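Long-range contacts in alpha-1,2-Mannosidase (Trichoderma reesei, PDB 1HCU), which probably trims alpha-1,2-linked mannose residues from high-mannose N-glycans as a calcium-dependent glycosyl hydrolase of family 47: residues P303-H307 with G351-W357; W240-D245 with L308-G312. Residues are numbered along the deposited sequence.

Contact 1: residues P303-H307 with G351-W357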
ATOM      1  N   PRO A 303      -8.155  16.319  14.001  1.00 16.43           N
ATOM      2  CA  PRO A 303      -6.956  16.845  13.325  1.00 18.05           C
ATOM      3  C   PRO A 303      -5.680  15.997  13.443  1.00 18.62           C
ATOM      4  O   PRO A 303      -4.623  16.519  13.795  1.00 18.92           O
ATOM      5  CB  PRO A 303      -6.754  18.224  13.975  1.00 18.95           C
ATOM      6  CG  PRO A 303      -8.077  18.546  14.609  1.00 19.24           C
ATOM      7  CD  PRO A 303      -8.562  17.210  15.099  1.00 16.72           C
ATOM      8  N   ASN A 304      -5.779  14.703  13.161  1.00 18.87           N
ATOM      9  CA  ASN A 304      -4.621  13.814  13.224  1.00 19.01           C
ATOM     10  C   ASN A 304      -4.481  12.958  11.961  1.00 17.02           C
ATOM     11  O   ASN A 304      -5.477  12.568  11.342  1.00 14.36           O
ATOM     12  CB  ASN A 304      -4.673  12.915  14.474  1.00 24.27           C
ATOM     13  CG  ASN A 304      -5.976  12.129  14.596  1.00 32.04           C
ATOM     14  OD1 ASN A 304      -6.192  11.422  15.583  1.00 36.51           O
ATOM     15  ND2 ASN A 304      -6.850  12.250  13.598  1.00 35.84           N
ATOM     16  N   SER A 305      -3.239  12.680  11.577  1.00 13.22           N
ATOM     17  CA  SER A 305      -2.981  11.888  10.387  1.00 13.42           C
ATOM     18  C   SER A 305      -1.576  11.296  10.440  1.00 12.96           C
ATOM     19  O   SER A 305      -0.898  11.386  11.460  1.00 13.48           O
ATOM     20  CB  SER A 305      -3.167  12.759   9.144  1.00 12.52           C
ATOM     21  OG  SER A 305      -3.350  11.979   7.980  1.00 12.29           O
ATOM     22  N   GLY A 306      -1.129  10.683   9.352  1.00 14.44           N
ATOM     23  CA  GLY A 306       0.195  10.088   9.367  1.00 11.88           C
ATOM     24  C   GLY A 306       0.624   9.625   8.001  1.00 10.99           C
ATOM     25  O   GLY A 306      -0.064   9.859   7.013  1.00 12.50           O
ATOM     26  N   HIS A 307       1.755   8.935   7.951  1.00 11.86           N
ATOM     27  CA  HIS A 307       2.306   8.455   6.693  1.00 11.05           C
ATOM     28  C   HIS A 307       1.393   7.501   5.910  1.00 12.18           C
ATOM     29  O   HIS A 307       1.443   7.470   4.681  1.00 12.24           O
ATOM     30  CB  HIS A 307       3.659   7.804   6.962  1.00 11.44           C
ATOM     31  CG  HIS A 307       4.560   7.772   5.772  1.00 12.81           C
ATOM     32  ND1 HIS A 307       4.268   7.049   4.635  1.00 12.22           N
ATOM     33  CD2 HIS A 307       5.758   8.361   5.546  1.00 13.01           C
ATOM     34  CE1 HIS A 307       5.248   7.191   3.762  1.00 12.47           C
ATOM     35  NE2 HIS A 307       6.165   7.981   4.289  1.00 13.99           N
ATOM     36  N   GLY A 351       9.345  12.260   6.279  1.00 15.81           N
ATOM     37  CA  GLY A 351       8.073  12.452   6.966  1.00 14.82           C
ATOM     38  C   GLY A 351       7.852  11.585   8.199  1.00 15.84           C
ATOM     39  O   GLY A 351       8.328  10.455   8.254  1.00 15.49           O
ATOM     40  N   PRO A 352       7.125  12.092   9.209  1.00 15.40           N
ATOM     41  CA  PRO A 352       6.839  11.360  10.449  1.00 16.22           C
ATOM     42  C   PRO A 352       5.769  10.289  10.259  1.00 16.05           C
ATOM     43  O   PRO A 352       5.003  10.334   9.304  1.00 15.46           O
ATOM     44  CB  PRO A 352       6.388  12.464  11.401  1.00 16.75           C
ATOM     45  CG  PRO A 352       5.667  13.405  10.484  1.00 17.04           C
ATOM     46  CD  PRO A 352       6.574  13.460   9.266  1.00 16.25           C
ATOM     47  N   GLU A 353       5.733   9.331  11.178  1.00 17.27           N
ATOM     48  CA  GLU A 353       4.769   8.235  11.139  1.00 18.08           C
ATOM     49  C   GLU A 353       3.386   8.768  11.486  1.00 17.70           C
ATOM     50  O   GLU A 353       2.373   8.369  10.902  1.00 17.85           O
ATOM     51  CB  GLU A 353       5.178   7.174  12.152  1.00 19.85           C
ATOM     52  CG  GLU A 353       5.213   5.784  11.591  1.00 24.85           C
ATOM     53  CD  GLU A 353       3.849   5.188  11.502  1.00 25.32           C
ATOM     54  OE1 GLU A 353       3.044   5.492  12.401  1.00 29.51           O
ATOM     55  OE2 GLU A 353       3.585   4.416  10.565  1.00 24.28           O
ATOM     56  N   GLY A 354       3.365   9.677  12.451  1.00 16.12           N
ATOM     57  CA  GLY A 354       2.130  10.289  12.878  1.00 14.48           C
ATOM     58  C   GLY A 354       2.382  11.748  13.199  1.00 13.96           C
ATOM     59  O   GLY A 354       3.418  12.081  13.777  1.00 15.45           O
ATOM     60  N   PHE A 355       1.451  12.613  12.808  1.00 11.66           N
ATOM     61  CA  PHE A 355       1.565  14.039  13.070  1.00 12.48           C
ATOM     62  C   PHE A 355       0.180  14.633  13.291  1.00 13.21           C
ATOM     63  O   PHE A 355      -0.829  14.024  12.931  1.00 12.62           O
ATOM     64  CB  PHE A 355       2.283  14.759  11.910  1.00 13.38           C
ATOM     65  CG  PHE A 355       1.534  14.718  10.599  1.00 13.87           C
ATOM     66  CD1 PHE A 355       0.607  15.702  10.271  1.00 11.14           C
ATOM     67  CD2 PHE A 355       1.759  13.682   9.694  1.00 15.48           C
ATOM     68  CE1 PHE A 355      -0.085  15.662   9.060  1.00 11.25           C
ATOM     69  CE2 PHE A 355       1.070  13.632   8.479  1.00 14.96           C
ATOM     70  CZ  PHE A 355       0.148  14.624   8.162  1.00 12.50           C
ATOM     71  N   ALA A 356       0.135  15.822  13.885  1.00 12.31           N
ATOM     72  CA  ALA A 356      -1.142  16.473  14.163  1.00 12.87           C
ATOM     73  C   ALA A 356      -1.086  17.997  14.012  1.00 11.42           C
ATOM     74  O   ALA A 356      -0.015  18.585  13.885  1.00 10.52           O
ATOM     75  CB  ALA A 356      -1.609  16.100  15.568  1.00 11.72           C
ATOM     76  N   TRP A 357      -2.248  18.634  14.028  1.00 11.20           N
ATOM     77  CA  TRP A 357      -2.297  20.078  13.876  1.00 13.27           C
ATOM     78  C   TRP A 357      -3.551  20.627  14.539  1.00 14.01           C
ATOM     79  O   TRP A 357      -4.268  19.900  15.227  1.00 13.81           O
ATOM     80  CB  TRP A 357      -2.274  20.436  12.384  1.00 11.85           C
ATOM     81  CG  TRP A 357      -3.439  19.875  11.610  1.00 12.84           C
ATOM     82  CD1 TRP A 357      -4.578  20.536  11.251  1.00 11.05           C
ATOM     83  CD2 TRP A 357      -3.596  18.526  11.143  1.00 11.75           C
ATOM     84  NE1 TRP A 357      -5.435  19.685  10.594  1.00 11.24           N
ATOM     85  CE2 TRP A 357      -4.858  18.446  10.514  1.00 12.37           C
ATOM     86  CE3 TRP A 357      -2.794  17.376  11.196  1.00 13.12           C
ATOM     87  CZ2 TRP A 357      -5.339  17.260   9.943  1.00 12.57           C
ATOM     88  CZ3 TRP A 357      -3.278  16.191  10.626  1.00 11.78           C
ATOM     89  CH2 TRP A 357      -4.534  16.147  10.011  1.00  9.02           C
TER
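The indole of Trp357 packs one face against Pro303 and the backbone of Asn304: Pro303 CB sits over the five-membered ring, 4.0 Å from the centroid, in a CH-pi contact, and Asn304 N comes within 3.7 Å of Trp357 CH2. This overlap accompanies an antiparallel ladder. Trp357 N donates to Pro303 O (3.2 Å); Ser305 and Phe355 form the hydrogen-bonded pair, with Ser305 N to Phe355 O at 3.1 Å and Phe355 N to Ser305 O at 3.0 Å; His307 N to Glu353 O (3.1 Å) closes the far end. At the non-hydrogen-bonded pair Gly306-Gly354 the CA atoms approach to 4.0 Å, and a CB on Gly306 would clash with Glu353 O. Backbone spacing thus illustrates how glycine lets strands close up. The ladder ends at the predicted active site of the family 47 domain: Glu353, a predicted proton donor, forms a salt bridge with Arg391, and His307 bonds Tyr343 through NE2 and, weakly, Glu393 of that site through ND1. The strand pair belongs to an antiparallel sheet: 300-306 also pairs with 292-297, and 354-356 with 382-383; nearby, Glu353 and Gly354 both face Ala385 in a classic beta bulge, and Phe355 touches Thr342 of helix 326-344.

Contact 2: residues W240-D245 with L308-G312; sequences WSGLMD and LASFG
A loop-to-loop contact without a direct hydrogen bond joins two approaches to helices near the predicted active site: residues 240-245 lead from strand 237-238 into helix 245-257, and residues 308-312 lead from strand 300-306 into helix 312-323. The second segment carries the end of a 3-10 segment, 309-310, with Gly312 N bonded to Ala309 O at 3.1 Å. In the first, an extended Ser241 (phi/psi -124/-147) precedes a tight turn in which Ser241 O accepts from Met244 N (3.1 Å) and Asp245 N (2.8 Å); Leu243 takes a positive phi of 78°. Closest in register are Ser241 and Ala309, CA to CA 4.6 Å. Beside them, Trp240 O receives a CA-H...O contact from Ala309 CA at 3.3 Å. Trp240, in the m rotamer, sets CE3 3.8 Å from Phe311 CZ, which lies at the edge of the indole; its ring also stacks on Tyr248. Leu308 (chi1 m, chi2 t) brings CD1 to 3.6 Å from Gly242 N. Phe311, its chi1 of 93° between wells, packs CE2 3.6 Å from CB of Asp245 (chi1 p), while one water donates to both Asp245 OD2 (3.1 Å) and Leu308 O (2.9 Å). The carboxylate is thus linked to 308-312 through a water and not by a direct bond, consistent with the predicted active-site role of Asp245.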
ATOM      1  N   TRP A 240      -8.603   7.707   6.454  1.00 12.20           N
ATOM      2  CA  TRP A 240      -7.913   7.233   5.267  1.00 12.84           C
ATOM      3  C   TRP A 240      -6.582   6.591   5.661  1.00 14.25           C
ATOM      4  O   TRP A 240      -5.645   6.533   4.867  1.00 14.28           O
ATOM      5  CB  TRP A 240      -7.695   8.368   4.259  1.00 12.02           C
ATOM      6  CG  TRP A 240      -8.945   8.686   3.483  1.00  9.46           C
ATOM      7  CD1 TRP A 240     -10.074   9.287   3.959  1.00  8.88           C
ATOM      8  CD2 TRP A 240      -9.217   8.348   2.117  1.00  9.14           C
ATOM      9  NE1 TRP A 240     -11.035   9.343   2.979  1.00  7.92           N
ATOM     10  CE2 TRP A 240     -10.541   8.775   1.838  1.00  8.67           C
ATOM     11  CE3 TRP A 240      -8.475   7.723   1.102  1.00  8.12           C
ATOM     12  CZ2 TRP A 240     -11.142   8.600   0.584  1.00  7.99           C
ATOM     13  CZ3 TRP A 240      -9.072   7.546  -0.151  1.00  8.93           C
ATOM     14  CH2 TRP A 240     -10.393   7.983  -0.398  1.00  9.75           C
ATOM     15  N   SER A 241      -6.501   6.100   6.895  1.00 14.72           N
ATOM     16  CA  SER A 241      -5.278   5.454   7.354  1.00 16.45           C
ATOM     17  C   SER A 241      -5.541   4.033   7.866  1.00 15.01           C
ATOM     18  O   SER A 241      -6.412   3.336   7.352  1.00 14.63           O
ATOM     19  CB  SER A 241      -4.586   6.300   8.439  1.00 15.87           C
ATOM     20  OG  SER A 241      -5.379   6.390   9.602  1.00 21.51           O
ATOM     21  N   GLY A 242      -4.775   3.607   8.864  1.00 14.66           N
ATOM     22  CA  GLY A 242      -4.928   2.266   9.404  1.00 15.52           C
ATOM     23  C   GLY A 242      -6.352   1.795   9.633  1.00 15.77           C
ATOM     24  O   GLY A 242      -7.199   2.552  10.106  1.00 16.28           O
ATOM     25  N   LEU A 243      -6.610   0.537   9.281  1.00 15.99           N
ATOM     26  CA  LEU A 243      -7.923  -0.082   9.456  1.00 14.57           C
ATOM     27  C   LEU A 243      -9.001   0.269   8.433  1.00 13.99           C
ATOM     28  O   LEU A 243     -10.074  -0.339   8.454  1.00 13.67           O
ATOM     29  CB  LEU A 243      -8.472   0.230  10.850  1.00 14.53           C
ATOM     30  CG  LEU A 243      -7.622  -0.185  12.045  1.00 16.20           C
ATOM     31  CD1 LEU A 243      -8.317   0.305  13.302  1.00 15.37           C
ATOM     32  CD2 LEU A 243      -7.424  -1.705  12.067  1.00 16.87           C
ATOM     33  N   MET A 244      -8.739   1.228   7.545  1.00 12.77           N
ATOM     34  CA  MET A 244      -9.742   1.612   6.551  1.00 11.81           C
ATOM     35  C   MET A 244      -9.173   1.993   5.187  1.00 12.03           C
ATOM     36  O   MET A 244      -9.781   1.698   4.154  1.00 14.31           O
ATOM     37  CB  MET A 244     -10.593   2.775   7.097  1.00 12.04           C
ATOM     38  CG  MET A 244     -11.701   3.272   6.163  1.00  9.53           C
ATOM     39  SD  MET A 244     -12.835   4.455   6.996  1.00 13.52           S
ATOM     40  CE  MET A 244     -13.852   3.316   7.980  1.00  8.07           C
ATOM     41  N   ASP A 245      -8.005   2.631   5.182  1.00 11.13           N
ATOM     42  CA  ASP A 245      -7.367   3.089   3.945  1.00  8.96           C
ATOM     43  C   ASP A 245      -7.551   2.262   2.671  1.00  9.58           C
ATOM     44  O   ASP A 245      -8.187   2.715   1.716  1.00 11.03           O
ATOM     45  CB  ASP A 245      -5.864   3.296   4.164  1.00 10.45           C
ATOM     46  CG  ASP A 245      -5.197   2.113   4.873  1.00 13.25           C
ATOM     47  OD1 ASP A 245      -5.735   0.978   4.842  1.00  9.89           O
ATOM     48  OD2 ASP A 245      -4.116   2.334   5.459  1.00 12.61           O
ATOM     49  N   LEU A 308       0.559   6.728   6.601  1.00 12.51           N
ATOM     50  CA  LEU A 308      -0.334   5.796   5.898  1.00 14.86           C
ATOM     51  C   LEU A 308      -1.340   6.546   5.034  1.00 14.77           C
ATOM     52  O   LEU A 308      -1.597   6.161   3.892  1.00 13.15           O
ATOM     53  CB  LEU A 308      -1.089   4.888   6.889  1.00 13.26           C
ATOM     54  CG  LEU A 308      -0.296   3.804   7.630  1.00 15.69           C
ATOM     55  CD1 LEU A 308      -1.210   3.081   8.618  1.00 14.41           C
ATOM     56  CD2 LEU A 308       0.295   2.814   6.629  1.00 15.14           C
ATOM     57  N   ALA A 309      -1.900   7.626   5.575  1.00 14.85           N
ATOM     58  CA  ALA A 309      -2.886   8.411   4.832  1.00 15.93           C
ATOM     59  C   ALA A 309      -2.293   9.185   3.656  1.00 16.23           C
ATOM     60  O   ALA A 309      -3.034   9.711   2.829  1.00 15.72           O
ATOM     61  CB  ALA A 309      -3.598   9.376   5.765  1.00 13.92           C
ATOM     62  N   SER A 310      -0.968   9.253   3.564  1.00 14.77           N
ATOM     63  CA  SER A 310      -0.375  10.008   2.471  1.00 15.44           C
ATOM     64  C   SER A 310      -0.562   9.342   1.106  1.00 14.56           C
ATOM     65  O   SER A 310      -0.236   9.932   0.078  1.00 15.90           O
ATOM     66  CB  SER A 310       1.114  10.264   2.731  1.00 13.97           C
ATOM     67  OG  SER A 310       1.864   9.068   2.659  1.00 17.15           O
ATOM     68  N   PHE A 311      -1.090   8.123   1.091  1.00 12.08           N
ATOM     69  CA  PHE A 311      -1.310   7.403  -0.166  1.00 11.25           C
ATOM     70  C   PHE A 311      -2.548   7.999  -0.844  1.00 11.59           C
ATOM     71  O   PHE A 311      -2.767   7.820  -2.041  1.00 10.43           O
ATOM     72  CB  PHE A 311      -1.566   5.915   0.105  1.00 10.22           C
ATOM     73  CG  PHE A 311      -3.028   5.575   0.241  1.00  8.50           C
ATOM     74  CD1 PHE A 311      -3.732   5.044  -0.833  1.00  9.11           C
ATOM     75  CD2 PHE A 311      -3.720   5.875   1.412  1.00  9.16           C
ATOM     76  CE1 PHE A 311      -5.105   4.820  -0.749  1.00  8.60           C
ATOM     77  CE2 PHE A 311      -5.087   5.661   1.508  1.00  8.56           C
ATOM     78  CZ  PHE A 311      -5.783   5.131   0.425  1.00  9.97           C
ATOM     79  N   GLY A 312      -3.356   8.698  -0.054  1.00 12.54           N
ATOM     80  CA  GLY A 312      -4.573   9.308  -0.561  1.00 12.73           C
ATOM     81  C   GLY A 312      -4.397  10.126  -1.825  1.00 13.13           C
ATOM     82  O   GLY A 312      -5.200  10.012  -2.754  1.00 14.68           O
TER
HETATM   83  O   HOH W   1      -2.208   3.407   3.221  1.00 12.57           O

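In the fold
Following the chain from its N terminus, the order is 240-245, then 303-307, then 308-312, and finally 351-357. Contact 2 closes a loop of 62 intervening residues, which holds helices 245-257 and 263-280 and strand 292-297; contact 1 closes a shorter one of 43, spanning helices 312-323 and 326-344. The two loops cross, since 303-307 falls inside the loop of contact 2 and 351-357 beyond it. The passage 303-312 meets the sheet partner 354-356 first and the loop before helix 245-257 next, with contact centres 11 Å apart. Together they tie the interior of the sheet to the loops entering helices 245-257 and 312-323, bringing predicted active-site residues Glu353 and Asp245 within about 9 Å, side chain to side chain.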